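Local structure of protein translation elongation factor 1A (Methanosarcina mazei, 3WND) at residues Ala38-Gly42 / Met52-Asp56; Tyr70-Leu74 / His99-Cys103; Ile234-Gln240 / Arg254-Lys260; Val313-Leu319 / Cys334-Gly340. The protein probably acts as a SelB/EF-Tu/aIF2 gamma-like translation factor, one that in its GTP-bound form binds cysteinyl-tRNA(Cys). All blocks are in the same frame, centred on the assembly; numbering follows the deposited sequence.

In the fold
From the N terminus, the four contacts follow in series, none nested in or crossing another. Interaction 1 closes first, across the hairpin of strands 43-47 and 51-55, and ties the end of helix 34-39 to the edge region of the mixed sheet in the nucleotide-binding domain. Interaction 2, in the same domain, brings the turn before helix 74-83 against helix 98-109, closing the chain between them. Interactions 3 and 4 lie in the two beta domains that follow, each built on an antiparallel sheet; 234-240/254-260 and 313-319/334-340 close the segments between their strands. Interactions 1 and 3 touch where M52 CE packs 3.6 Å from R254 CZ.

Interaction 1: Ala38-Gly42 / Met52-Asp56; sequences AANLG and MYNND
The ring of Y53 lies against the backbone at the end of helix 34-39, with A38 and A39 beneath one of its faces. A39 CA sits 4.0 Å from the ring centroid, 29° off the normal, a CH-pi contact over the face. The two methyls divide the rim between them: A38 CB touches Y53 CD1 at 3.7 Å, and A39 CB reaches Y53 CE2 on the other side at 3.8 Å. Alanine suits both places because its short side chain lets the flat ring come down close to the helix backbone. At the ring edge, near its plane, G42 O stands 3.6 Å from Y53 CD2. G42, having no side chain, lets its CA come to 3.4 Å from N54 O.

Farther along, the amide of N55 binds the chain where it leaves the helix. Its ND2 donates to L41 O at 2.9 Å with an N-H...O angle of 150°, approaching from above the carbonyl plane. CG lies anti to the backbone N (chi1 -163°), which carries the amide across to that carbonyl.

The GDP-binding residues S32 to S36 run into the first turn of helix 34-39, as the P-loop of a GTPase domain does, and Y53 also comes close to T35. Strand 51-55 rests between strands 43-47 and 61-66, held by backbone bonds such as those of Y53 with F64 and N54 with K43. The N55 amide is fixed at both ends: OD1 accepts from K57 N, while ND2 also donates to E58 OE2.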
loop_
_atom_site.group_PDB
_atom_site.type_symbol
_atom_site.label_atom_id
_atom_site.label_comp_id
_atom_site.label_asym_id
_atom_site.label_seq_id
_atom_site.Cartn_x
_atom_site.Cartn_y
_atom_site.Cartn_z
ATOM N N ALA A 38 9.829 10.500 -6.706
ATOM C CA ALA A 38 9.726 9.095 -7.161
ATOM C C ALA A 38 10.609 8.978 -8.463
ATOM O O ALA A 38 11.421 8.050 -8.618
ATOM C CB ALA A 38 8.253 8.701 -7.464
ATOM N N ALA A 39 10.394 9.916 -9.412
ATOM C CA ALA A 39 11.035 9.854 -10.738
ATOM C C ALA A 39 12.577 9.945 -10.648
ATOM O O ALA A 39 13.270 9.453 -11.530
ATOM C CB ALA A 39 10.457 10.964 -11.636
ATOM N N ASN A 40 13.092 10.598 -9.603
ATOM C CA ASN A 40 14.540 10.687 -9.394
ATOM C C ASN A 40 15.094 9.612 -8.511
ATOM O O ASN A 40 16.318 9.540 -8.282
ATOM C CB ASN A 40 14.871 12.063 -8.800
ATOM C CG ASN A 40 14.885 13.175 -9.884
ATOM O OD1 ASN A 40 15.753 13.170 -10.750
ATOM N ND2 ASN A 40 13.939 14.095 -9.858
ATOM N N LEU A 41 14.222 8.674 -8.073
ATOM C CA LEU A 41 14.692 7.556 -7.240
ATOM C C LEU A 41 14.760 6.238 -8.031
ATOM O O LEU A 41 15.396 5.279 -7.552
ATOM C CB LEU A 41 13.778 7.338 -6.029
ATOM C CG LEU A 41 13.891 8.447 -4.984
ATOM C CD1 LEU A 41 12.957 8.189 -3.880
ATOM C CD2 LEU A 41 15.292 8.599 -4.406
ATOM N N GLY A 42 14.113 6.179 -9.178
ATOM C CA GLY A 42 14.232 4.952 -10.039
ATOM C C GLY A 42 13.726 5.200 -11.462
ATOM O O GLY A 42 13.389 6.340 -11.852
ATOM N N MET A 52 5.231 2.777 -11.030
ATOM C CA MET A 52 6.348 2.163 -10.383
ATOM C C MET A 52 7.582 2.772 -10.961
ATOM O O MET A 52 7.667 2.992 -12.189
ATOM C CB MET A 52 6.546 0.689 -10.675
ATOM C CG MET A 52 5.330 -0.190 -10.784
ATOM S SD MET A 52 4.010 0.245 -9.658
ATOM C CE MET A 52 4.361 -0.881 -8.368
ATOM N N TYR A 53 8.531 3.016 -10.096
ATOM C CA TYR A 53 9.854 3.477 -10.461
ATOM C C TYR A 53 10.802 2.482 -9.850
ATOM O O TYR A 53 10.932 2.369 -8.629
ATOM C CB TYR A 53 10.165 4.897 -9.929
ATOM C CG TYR A 53 9.313 5.930 -10.644
ATOM C CD1 TYR A 53 8.045 6.252 -10.190
ATOM C CD2 TYR A 53 9.790 6.581 -11.790
ATOM C CE1 TYR A 53 7.214 7.152 -10.886
ATOM C CE2 TYR A 53 8.990 7.517 -12.473
ATOM C CZ TYR A 53 7.716 7.804 -12.010
ATOM O OH TYR A 53 6.890 8.729 -12.604
ATOM N N ASN A 54 11.380 1.674 -10.734
ATOM C CA ASN A 54 12.273 0.614 -10.271
ATOM C C ASN A 54 13.691 1.004 -10.173
ATOM O O ASN A 54 14.267 1.738 -11.032
ATOM C CB ASN A 54 12.151 -0.588 -11.216
ATOM C CG ASN A 54 10.713 -1.034 -11.363
ATOM O OD1 ASN A 54 10.084 -1.452 -10.370
ATOM N ND2 ASN A 54 10.176 -0.969 -12.575
ATOM N N ASN A 55 14.316 0.533 -9.106
ATOM C CA ASN A 55 15.705 0.757 -8.977
ATOM C C ASN A 55 16.389 -0.437 -8.365
ATOM O O ASN A 55 16.360 -0.608 -7.144
ATOM C CB ASN A 55 16.013 2.011 -8.210
ATOM C CG ASN A 55 17.449 2.457 -8.439
ATOM O OD1 ASN A 55 18.362 1.631 -8.469
ATOM N ND2 ASN A 55 17.654 3.748 -8.624
ATOM N N ASP A 56 16.982 -1.281 -9.207
ATOM C CA ASP A 56 17.717 -2.443 -8.696
ATOM C C ASP A 56 19.240 -2.243 -8.970
ATOM O O ASP A 56 20.049 -3.178 -8.932
ATOM C CB ASP A 56 17.167 -3.750 -9.312
ATOM C CG ASP A 56 17.566 -3.913 -10.749
ATOM O OD1 ASP A 56 18.045 -2.900 -11.359
ATOM O OD2 ASP A 56 17.432 -5.046 -11.272
#

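Interaction 2: Tyr70-Leu74 / His99-Cys103; sequences YPKTL and HTGEC
P71 lays its CB over the face of the H99 imidazole, 3.5 Å from the ring centroid and only 6° off the normal, a CH-pi contact. The peptide bond before P71 is cis, and the compact, puckered pyrrolidine presents C-H groups to the pi face of the imidazole. The same CB also lies over the centre of the Y70 ring, 3.6 Å above its plane. The H99 ring is held at its polar end too, since ND1 is hydrogen-bonded to E30 OE1.

In Y70, CG anti to the backbone N (chi1 174°) turns the ring toward helix 98-109, where OH donates to E102 OE1 at 2.6 Å, on its anti lone pair. E102 meets it with an extended chain, ring and carboxylate planes 57° apart. The sulfur of C103, a large, polarisable atom, lies 3.5 Å from Y70 CE2 in an oblique sulfur-aromatic contact.

The turn belongs to the GTPase domain: Y70 O accepts a bond from GDP-binding R34. E102 OE1 also forms a salt bridge with R362, just before strand 363-369 of the C-terminal sheet, joining two domains; the buried carboxylate is thus probably kept ionised, a strong acceptor for the tyrosine hydroxyl.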
loop_
_atom_site.group_PDB
_atom_site.type_symbol
_atom_site.label_atom_id
_atom_site.label_comp_id
_atom_site.label_asym_id
_atom_site.label_seq_id
_atom_site.Cartn_x
_atom_site.Cartn_y
_atom_site.Cartn_z
ATOM N N TYR A 70 -3.864 10.037 -6.594
ATOM C CA TYR A 70 -4.364 10.617 -5.328
ATOM C C TYR A 70 -3.886 12.078 -5.369
ATOM O O TYR A 70 -2.711 12.326 -5.707
ATOM C CB TYR A 70 -3.742 9.809 -4.160
ATOM C CG TYR A 70 -4.094 10.434 -2.848
ATOM C CD1 TYR A 70 -5.353 10.158 -2.230
ATOM C CD2 TYR A 70 -3.278 11.450 -2.326
ATOM C CE1 TYR A 70 -5.726 10.828 -1.083
ATOM C CE2 TYR A 70 -3.676 12.158 -1.160
ATOM C CZ TYR A 70 -4.854 11.814 -0.536
ATOM O OH TYR A 70 -5.269 12.472 0.573
ATOM N N PRO A 71 -4.736 13.043 -4.937
ATOM C CA PRO A 71 -5.942 12.835 -4.156
ATOM C C PRO A 71 -7.247 12.617 -4.927
ATOM O O PRO A 71 -8.301 12.468 -4.317
ATOM C CB PRO A 71 -6.004 14.110 -3.321
ATOM C CG PRO A 71 -5.447 15.135 -4.151
ATOM C CD PRO A 71 -4.295 14.456 -4.822
ATOM N N LYS A 72 -7.196 12.599 -6.259
ATOM C CA LYS A 72 -8.458 12.371 -7.014
ATOM C C LYS A 72 -9.148 11.084 -6.589
ATOM O O LYS A 72 -10.361 11.100 -6.333
ATOM C CB LYS A 72 -8.172 12.322 -8.513
ATOM C CG LYS A 72 -9.393 11.997 -9.396
ATOM C CD LYS A 72 -8.943 11.776 -10.856
ATOM C CE LYS A 72 -8.659 10.299 -11.229
ATOM N NZ LYS A 72 -7.405 10.028 -12.010
ATOM N N THR A 73 -8.409 9.976 -6.524
ATOM C CA THR A 73 -8.996 8.709 -6.080
ATOM C C THR A 73 -8.239 8.205 -4.808
ATOM O O THR A 73 -7.008 8.380 -4.647
ATOM C CB THR A 73 -8.901 7.561 -7.112
ATOM O OG1 THR A 73 -7.516 7.104 -7.226
ATOM C CG2 THR A 73 -9.423 7.980 -8.432
ATOM N N LEU A 74 -8.980 7.504 -3.963
ATOM C CA LEU A 74 -8.370 6.737 -2.870
ATOM C C LEU A 74 -7.703 5.484 -3.281
ATOM O O LEU A 74 -6.699 5.074 -2.693
ATOM C CB LEU A 74 -9.434 6.405 -1.809
ATOM C CG LEU A 74 -10.101 7.657 -1.182
ATOM C CD1 LEU A 74 -11.092 7.244 -0.083
ATOM C CD2 LEU A 74 -9.167 8.758 -0.691
ATOM N N HIS A 99 -5.382 17.348 2.403
ATOM C CA HIS A 99 -4.931 16.051 1.945
ATOM C C HIS A 99 -3.773 15.493 2.703
ATOM O O HIS A 99 -3.640 14.271 2.870
ATOM C CB HIS A 99 -4.753 15.975 0.431
ATOM C CG HIS A 99 -6.065 16.107 -0.280
ATOM N ND1 HIS A 99 -6.264 16.985 -1.232
ATOM C CD2 HIS A 99 -7.318 15.441 -0.055
ATOM C CE1 HIS A 99 -7.555 16.862 -1.731
ATOM N NE2 HIS A 99 -8.219 15.968 -0.953
ATOM N N THR A 100 -2.901 16.379 3.191
ATOM C CA THR A 100 -1.829 15.877 4.084
ATOM C C THR A 100 -2.486 15.289 5.313
ATOM O O THR A 100 -2.108 14.209 5.783
ATOM C CB THR A 100 -0.971 17.054 4.471
ATOM O OG1 THR A 100 -0.238 17.454 3.325
ATOM C CG2 THR A 100 0.004 16.629 5.579
ATOM N N GLY A 101 -3.518 15.949 5.824
ATOM C CA GLY A 101 -4.238 15.393 6.982
ATOM C C GLY A 101 -4.902 14.028 6.656
ATOM O O GLY A 101 -4.863 13.107 7.465
ATOM N N GLU A 102 -5.541 13.941 5.506
ATOM C CA GLU A 102 -6.203 12.686 5.067
ATOM C C GLU A 102 -5.175 11.567 4.957
ATOM O O GLU A 102 -5.414 10.402 5.380
ATOM C CB GLU A 102 -6.899 12.924 3.734
ATOM C CG GLU A 102 -7.735 11.689 3.332
ATOM C CD GLU A 102 -8.464 11.972 2.042
ATOM O OE1 GLU A 102 -7.816 12.307 1.037
ATOM O OE2 GLU A 102 -9.725 11.927 2.069
ATOM N N CYS A 103 -4.010 11.880 4.372
ATOM C CA CYS A 103 -2.919 10.824 4.299
ATOM C C CYS A 103 -2.449 10.354 5.673
ATOM O O CYS A 103 -2.199 9.169 5.878
ATOM C CB CYS A 103 -1.664 11.393 3.561
ATOM S SG CYS A 103 -1.960 11.458 1.770
#

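Interaction 3: Ile234-Gln240 / Arg254-Lys260; sequences IEIRSIQ and RVGMRLK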
loop_
_atom_site.group_PDB
_atom_site.type_symbol
_atom_site.label_atom_id
_atom_site.label_comp_id
_atom_site.label_asym_id
_atom_site.label_seq_id
_atom_site.Cartn_x
_atom_site.Cartn_y
_atom_site.Cartn_z
ATOM N N ILE A 234 -4.408 -22.959 -10.635
ATOM C CA ILE A 234 -3.473 -22.359 -11.577
ATOM C C ILE A 234 -2.125 -22.958 -11.316
ATOM O O ILE A 234 -1.959 -23.627 -10.305
ATOM C CB ILE A 234 -3.455 -20.794 -11.485
ATOM C CG1 ILE A 234 -3.043 -20.362 -10.042
ATOM C CG2 ILE A 234 -4.822 -20.157 -11.779
ATOM C CD1 ILE A 234 -2.551 -18.898 -9.944
ATOM N N GLU A 235 -1.221 -22.822 -12.298
ATOM C CA GLU A 235 0.180 -23.226 -12.022
ATOM C C GLU A 235 0.995 -22.017 -12.293
ATOM O O GLU A 235 0.762 -21.331 -13.312
ATOM C CB GLU A 235 0.633 -24.401 -12.995
ATOM C CG GLU A 235 2.140 -24.768 -12.875
ATOM C CD GLU A 235 2.567 -25.711 -13.981
ATOM O OE1 GLU A 235 1.711 -26.172 -14.793
ATOM O OE2 GLU A 235 3.789 -25.926 -14.083
ATOM N N ILE A 236 2.021 -21.814 -11.446
ATOM C CA ILE A 236 3.006 -20.781 -11.711
ATOM C C ILE A 236 4.060 -21.298 -12.679
ATOM O O ILE A 236 4.869 -22.186 -12.324
ATOM C CB ILE A 236 3.640 -20.364 -10.408
ATOM C CG1 ILE A 236 2.512 -19.774 -9.492
ATOM C CG2 ILE A 236 4.764 -19.322 -10.702
ATOM C CD1 ILE A 236 3.044 -19.243 -8.158
ATOM N N ARG A 237 4.029 -20.807 -13.925
ATOM C CA ARG A 237 4.986 -21.261 -14.930
ATOM C C ARG A 237 6.384 -20.629 -14.815
ATOM O O ARG A 237 7.380 -21.252 -15.236
ATOM C CB ARG A 237 4.458 -20.953 -16.332
ATOM C CG ARG A 237 3.252 -21.714 -16.798
ATOM C CD ARG A 237 2.819 -21.424 -18.228
ATOM N NE ARG A 237 2.272 -20.086 -18.360
ATOM C CZ ARG A 237 1.622 -19.638 -19.434
ATOM N NH1 ARG A 237 1.470 -20.408 -20.432
ATOM N NH2 ARG A 237 1.173 -18.372 -19.436
ATOM N N SER A 238 6.493 -19.366 -14.319
ATOM C CA SER A 238 7.838 -18.787 -14.038
ATOM C C SER A 238 7.566 -17.596 -13.148
ATOM O O SER A 238 6.444 -17.107 -13.065
ATOM C CB SER A 238 8.562 -18.306 -15.321
ATOM O OG SER A 238 7.711 -17.371 -15.978
ATOM N N ILE A 239 8.578 -17.212 -12.397
ATOM C CA ILE A 239 8.504 -15.998 -11.571
ATOM C C ILE A 239 9.681 -15.154 -12.037
ATOM O O ILE A 239 10.844 -15.646 -12.055
ATOM C CB ILE A 239 8.686 -16.394 -10.076
ATOM C CG1 ILE A 239 7.648 -17.501 -9.675
ATOM C CG2 ILE A 239 8.573 -15.143 -9.195
ATOM C CD1 ILE A 239 7.717 -17.934 -8.213
ATOM N N GLN A 240 9.433 -13.855 -12.200
ATOM C CA GLN A 240 10.525 -12.929 -12.567
ATOM C C GLN A 240 10.633 -11.859 -11.449
ATOM O O GLN A 240 9.596 -11.415 -10.927
ATOM C CB GLN A 240 10.183 -12.212 -13.924
ATOM C CG GLN A 240 10.283 -13.120 -15.104
ATOM C CD GLN A 240 9.121 -14.125 -15.334
ATOM O OE1 GLN A 240 9.423 -15.286 -15.544
ATOM N NE2 GLN A 240 7.815 -13.694 -15.353
ATOM N N ARG A 254 8.683 -8.271 -4.967
ATOM C CA ARG A 254 7.832 -7.827 -6.072
ATOM C C ARG A 254 8.125 -8.759 -7.288
ATOM O O ARG A 254 9.310 -9.062 -7.590
ATOM C CB ARG A 254 8.221 -6.363 -6.419
ATOM C CG ARG A 254 7.377 -5.884 -7.556
ATOM C CD ARG A 254 6.775 -4.564 -7.322
ATOM N NE ARG A 254 5.940 -4.459 -8.489
ATOM C CZ ARG A 254 4.633 -4.495 -8.403
ATOM N NH1 ARG A 254 3.907 -4.432 -9.493
ATOM N NH2 ARG A 254 4.053 -4.437 -7.161
ATOM N N VAL A 255 7.040 -9.323 -7.810
ATOM C CA VAL A 255 7.153 -10.386 -8.790
ATOM C C VAL A 255 6.309 -10.072 -10.034
ATOM O O VAL A 255 5.338 -9.268 -10.058
ATOM C CB VAL A 255 6.637 -11.806 -8.257
ATOM C CG1 VAL A 255 7.496 -12.302 -7.143
ATOM C CG2 VAL A 255 5.111 -11.636 -7.890
ATOM N N GLY A 256 6.808 -10.683 -11.098
ATOM C CA GLY A 256 5.974 -10.867 -12.284
ATOM C C GLY A 256 5.841 -12.382 -12.427
ATOM O O GLY A 256 6.826 -13.122 -12.220
ATOM N N MET A 257 4.641 -12.868 -12.672
ATOM C CA MET A 257 4.471 -14.324 -12.794
ATOM C C MET A 257 3.704 -14.695 -14.044
ATOM O O MET A 257 2.594 -14.128 -14.358
ATOM C CB MET A 257 3.700 -14.918 -11.590
ATOM C CG MET A 257 4.424 -14.643 -10.247
ATOM S SD MET A 257 3.379 -15.300 -8.905
ATOM C CE MET A 257 4.676 -15.519 -7.661
ATOM N N ARG A 258 4.239 -15.717 -14.724
ATOM C CA ARG A 258 3.520 -16.308 -15.878
ATOM C C ARG A 258 2.639 -17.365 -15.296
ATOM O O ARG A 258 3.121 -18.291 -14.578
ATOM C CB ARG A 258 4.534 -16.902 -16.857
ATOM C CG ARG A 258 4.166 -16.650 -18.287
ATOM C CD ARG A 258 5.404 -16.779 -19.172
ATOM N NE ARG A 258 5.672 -18.147 -19.619
ATOM C CZ ARG A 258 6.776 -18.863 -19.329
ATOM N NH1 ARG A 258 7.795 -18.389 -18.544
ATOM N NH2 ARG A 258 6.865 -20.090 -19.818
ATOM N N LEU A 259 1.342 -17.273 -15.567
ATOM C CA LEU A 259 0.382 -18.245 -14.987
ATOM C C LEU A 259 -0.198 -19.119 -16.129
ATOM O O LEU A 259 -0.538 -18.625 -17.222
ATOM C CB LEU A 259 -0.828 -17.483 -14.372
ATOM C CG LEU A 259 -0.455 -16.440 -13.286
ATOM C CD1 LEU A 259 -1.793 -15.919 -12.762
ATOM C CD2 LEU A 259 0.495 -17.028 -12.246
ATOM N N LYS A 260 -0.340 -20.403 -15.827
ATOM C CA LYS A 260 -1.117 -21.383 -16.643
ATOM C C LYS A 260 -2.539 -21.604 -16.066
ATOM O O LYS A 260 -2.766 -21.648 -14.796
ATOM C CB LYS A 260 -0.360 -22.756 -16.775
ATOM C CG LYS A 260 -0.949 -23.692 -17.882
ATOM C CD LYS A 260 -0.387 -25.125 -17.911
ATOM C CE LYS A 260 1.129 -25.174 -17.991
ATOM N NZ LYS A 260 1.607 -26.586 -17.841
#
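E235 and K260 run side by side at one end of the strand pair and join in a salt bridge, OE1 to NZ 3.1 Å, with the ammonium on the syn side, somewhat out of the carboxylate plane. Long, flexible chains suit this more exposed end, where they can bring their charges together alongside the sheet. Their main chains are bonded too, K260 N donating to E235 O at 2.9 Å.

In the middle, R258 NH1 makes a weak bond to S238 OG, 2.8 Å long but bent to 115°. The R237 guanidinium has R258 NE and K260 CA over opposite faces. The arginine planes are 35° apart and the chains cross at about a right angle, with R237 NE 4.1 Å from R258 NE, a proximity of like charges that is probably unfavourable in itself.

On the other face of the sheet, apolar chains fill the interior: I239 CG2 meets V255 CG1 at 3.7 Å, and M257 CE lies 3.9 Å from I239 CD1. R237 N donates to R258 O (2.8 Å) while R258 N donates to S238 O (3.1 Å), a classic beta bulge, consistent with the beta-barrel second domain of SelB-like elongation factors.

Interaction 4: Val313-Leu319 / Cys334-Gly340; sequences VRVEKIL and CVLELSG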
loop_
_atom_site.group_PDB
_atom_site.type_symbol
_atom_site.label_atom_id
_atom_site.label_comp_id
_atom_site.label_asym_id
_atom_site.label_seq_id
_atom_site.Cartn_x
_atom_site.Cartn_y
_atom_site.Cartn_z
ATOM N N VAL A 313 -20.149 -0.411 -0.598
ATOM C CA VAL A 313 -20.905 -1.288 0.302
ATOM C C VAL A 313 -22.034 -0.513 0.972
ATOM O O VAL A 313 -22.013 0.747 1.026
ATOM C CB VAL A 313 -20.036 -2.012 1.369
ATOM C CG1 VAL A 313 -19.050 -2.929 0.694
ATOM C CG2 VAL A 313 -19.300 -0.999 2.225
ATOM N N ARG A 314 -23.028 -1.249 1.476
ATOM C CA ARG A 314 -24.113 -0.650 2.268
ATOM C C ARG A 314 -24.065 -1.117 3.691
ATOM O O ARG A 314 -23.748 -2.290 3.935
ATOM C CB ARG A 314 -25.491 -0.941 1.624
ATOM C CG ARG A 314 -26.625 -0.330 2.396
ATOM C CD ARG A 314 -27.936 -0.559 1.647
ATOM N NE ARG A 314 -28.160 0.556 0.712
ATOM C CZ ARG A 314 -27.628 0.675 -0.516
ATOM N NH1 ARG A 314 -26.844 -0.286 -1.044
ATOM N NH2 ARG A 314 -27.906 1.761 -1.240
ATOM N N VAL A 315 -24.328 -0.220 4.663
ATOM C CA VAL A 315 -24.299 -0.629 6.071
ATOM C C VAL A 315 -25.695 -1.201 6.360
ATOM O O VAL A 315 -26.678 -0.488 6.236
ATOM C CB VAL A 315 -24.130 0.576 6.987
ATOM C CG1 VAL A 315 -24.302 0.103 8.431
ATOM C CG2 VAL A 315 -22.746 1.259 6.776
ATOM N N GLU A 316 -25.761 -2.504 6.695
ATOM C CA GLU A 316 -27.021 -3.159 6.912
ATOM C C GLU A 316 -27.443 -3.110 8.391
ATOM O O GLU A 316 -28.607 -3.022 8.699
ATOM C CB GLU A 316 -26.897 -4.614 6.444
ATOM C CG GLU A 316 -26.615 -4.759 4.946
ATOM C CD GLU A 316 -27.825 -4.493 4.062
ATOM O OE1 GLU A 316 -28.940 -4.441 4.554
ATOM O OE2 GLU A 316 -27.631 -4.379 2.836
ATOM N N LYS A 317 -26.433 -3.182 9.298
ATOM C CA LYS A 317 -26.691 -3.251 10.707
ATOM C C LYS A 317 -25.467 -2.796 11.443
ATOM O O LYS A 317 -24.319 -3.030 10.999
ATOM C CB LYS A 317 -27.112 -4.701 11.179
ATOM C CG LYS A 317 -27.744 -4.682 12.613
ATOM C CD LYS A 317 -27.879 -6.060 13.296
ATOM C CE LYS A 317 -28.968 -6.910 12.669
ATOM N NZ LYS A 317 -29.148 -8.136 13.495
ATOM N N ILE A 318 -25.717 -2.058 12.534
ATOM C CA ILE A 318 -24.671 -1.593 13.414
ATOM C C ILE A 318 -24.955 -2.173 14.791
ATOM O O ILE A 318 -26.065 -2.036 15.314
ATOM C CB ILE A 318 -24.652 -0.016 13.527
ATOM C CG1 ILE A 318 -24.632 0.580 12.131
ATOM C CG2 ILE A 318 -23.466 0.400 14.403
ATOM C CD1 ILE A 318 -24.637 2.110 12.056
ATOM N N LEU A 319 -23.943 -2.843 15.357
ATOM C CA LEU A 319 -24.008 -3.350 16.723
ATOM C C LEU A 319 -22.924 -2.790 17.606
ATOM O O LEU A 319 -21.762 -2.597 17.179
ATOM C CB LEU A 319 -23.952 -4.881 16.738
ATOM C CG LEU A 319 -24.945 -5.535 15.756
ATOM C CD1 LEU A 319 -24.277 -5.972 14.457
ATOM C CD2 LEU A 319 -25.769 -6.706 16.344
ATOM N N CYS A 334 -17.502 -0.526 16.971
ATOM C CA CYS A 334 -18.777 -1.132 16.648
ATOM C C CYS A 334 -18.532 -2.356 15.771
ATOM O O CYS A 334 -17.422 -2.571 15.291
ATOM C CB CYS A 334 -19.666 -0.128 15.920
ATOM S SG CYS A 334 -19.024 0.358 14.307
ATOM N N VAL A 335 -19.592 -3.131 15.587
ATOM C CA VAL A 335 -19.652 -4.111 14.542
ATOM C C VAL A 335 -20.508 -3.595 13.438
ATOM O O VAL A 335 -21.666 -3.105 13.649
ATOM C CB VAL A 335 -20.114 -5.513 15.055
ATOM C CG1 VAL A 335 -20.305 -6.465 13.871
ATOM C CG2 VAL A 335 -19.073 -6.033 16.079
ATOM N N LEU A 336 -19.974 -3.708 12.222
ATOM C CA LEU A 336 -20.746 -3.362 11.073
ATOM C C LEU A 336 -21.068 -4.603 10.214
ATOM O O LEU A 336 -20.175 -5.355 9.829
ATOM C CB LEU A 336 -20.072 -2.315 10.203
ATOM C CG LEU A 336 -19.841 -0.925 10.852
ATOM C CD1 LEU A 336 -19.165 0.035 9.826
ATOM C CD2 LEU A 336 -21.146 -0.312 11.366
ATOM N N GLU A 337 -22.370 -4.822 9.944
ATOM C CA GLU A 337 -22.726 -5.835 8.971
ATOM C C GLU A 337 -22.858 -5.046 7.675
ATOM O O GLU A 337 -23.657 -4.131 7.572
ATOM C CB GLU A 337 -24.045 -6.555 9.454
ATOM C CG GLU A 337 -23.637 -7.878 10.124
ATOM C CD GLU A 337 -24.677 -8.453 11.055
ATOM O OE1 GLU A 337 -25.833 -8.177 10.787
ATOM O OE2 GLU A 337 -24.360 -9.162 12.060
ATOM N N LEU A 338 -22.050 -5.405 6.673
ATOM C CA LEU A 338 -22.019 -4.678 5.419
ATOM C C LEU A 338 -22.452 -5.582 4.222
ATOM O O LEU A 338 -22.117 -6.720 4.223
ATOM C CB LEU A 338 -20.555 -4.198 5.179
ATOM C CG LEU A 338 -20.019 -3.230 6.213
ATOM C CD1 LEU A 338 -18.554 -2.987 5.789
ATOM C CD2 LEU A 338 -20.782 -1.894 6.213
ATOM N N SER A 339 -23.086 -5.051 3.179
ATOM C CA SER A 339 -23.391 -5.828 1.988
ATOM C C SER A 339 -22.859 -5.130 0.744
ATOM O O SER A 339 -22.804 -3.891 0.691
ATOM C CB SER A 339 -24.896 -5.994 1.820
ATOM O OG SER A 339 -25.507 -4.709 1.604
ATOM N N GLY A 340 -22.535 -5.919 -0.272
ATOM C CA GLY A 340 -21.988 -5.371 -1.546
ATOM C C GLY A 340 -22.355 -6.295 -2.711
ATOM O O GLY A 340 -23.025 -7.330 -2.522
HETATM O O HOH W 1 -27.809 -9.628 11.553
#
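L338 and L336 press against V313, V315 and I318 on the buried face, where the contact is packed tightly. L338 CD2 lies 3.8 Å from V315 CG2. L336 runs alongside I318, and its CD2 is 3.7 Å from I318 CG1. With CG anti to the carbonyl carbon (chi1 -63°), L336 extends a methyl toward the neighbouring strand. Beta-branched valine and isoleucine suit an extended chain and give this face a closely fitted surface, continued by L302 and L304 of strand 301-306 and by L354.

Between the strands the backbone bonds are regular except at one step. E316 N donates to E337 O at 2.8 Å, while K317 N reaches the same oxygen only weakly. Two residues thus oppose E337, a classic beta bulge, and the register slips by one. The strands run antiparallel at 143° in a curled sheet of the C-terminal domain, consistent with a SelB domain III-like barrel.

The other face is looser and largely polar. At the bulge E316 points its CB toward the partner strand, and its chain, bent at chi2 (-75°), brings the carboxylate to S339, whose OG lies 2.5 Å from E316 OE2, so short that the length is doubtful. K317 and E337 lie side by side, but NZ stays 4.3 Å from OE1, beyond a salt bridge. Such long chains suit the solvent side because a water can bridge their ends, accepting from K317 NZ and donating to E337 OE1. Beyond it L319 CD1 rests 4.0 Å from V335 CG1.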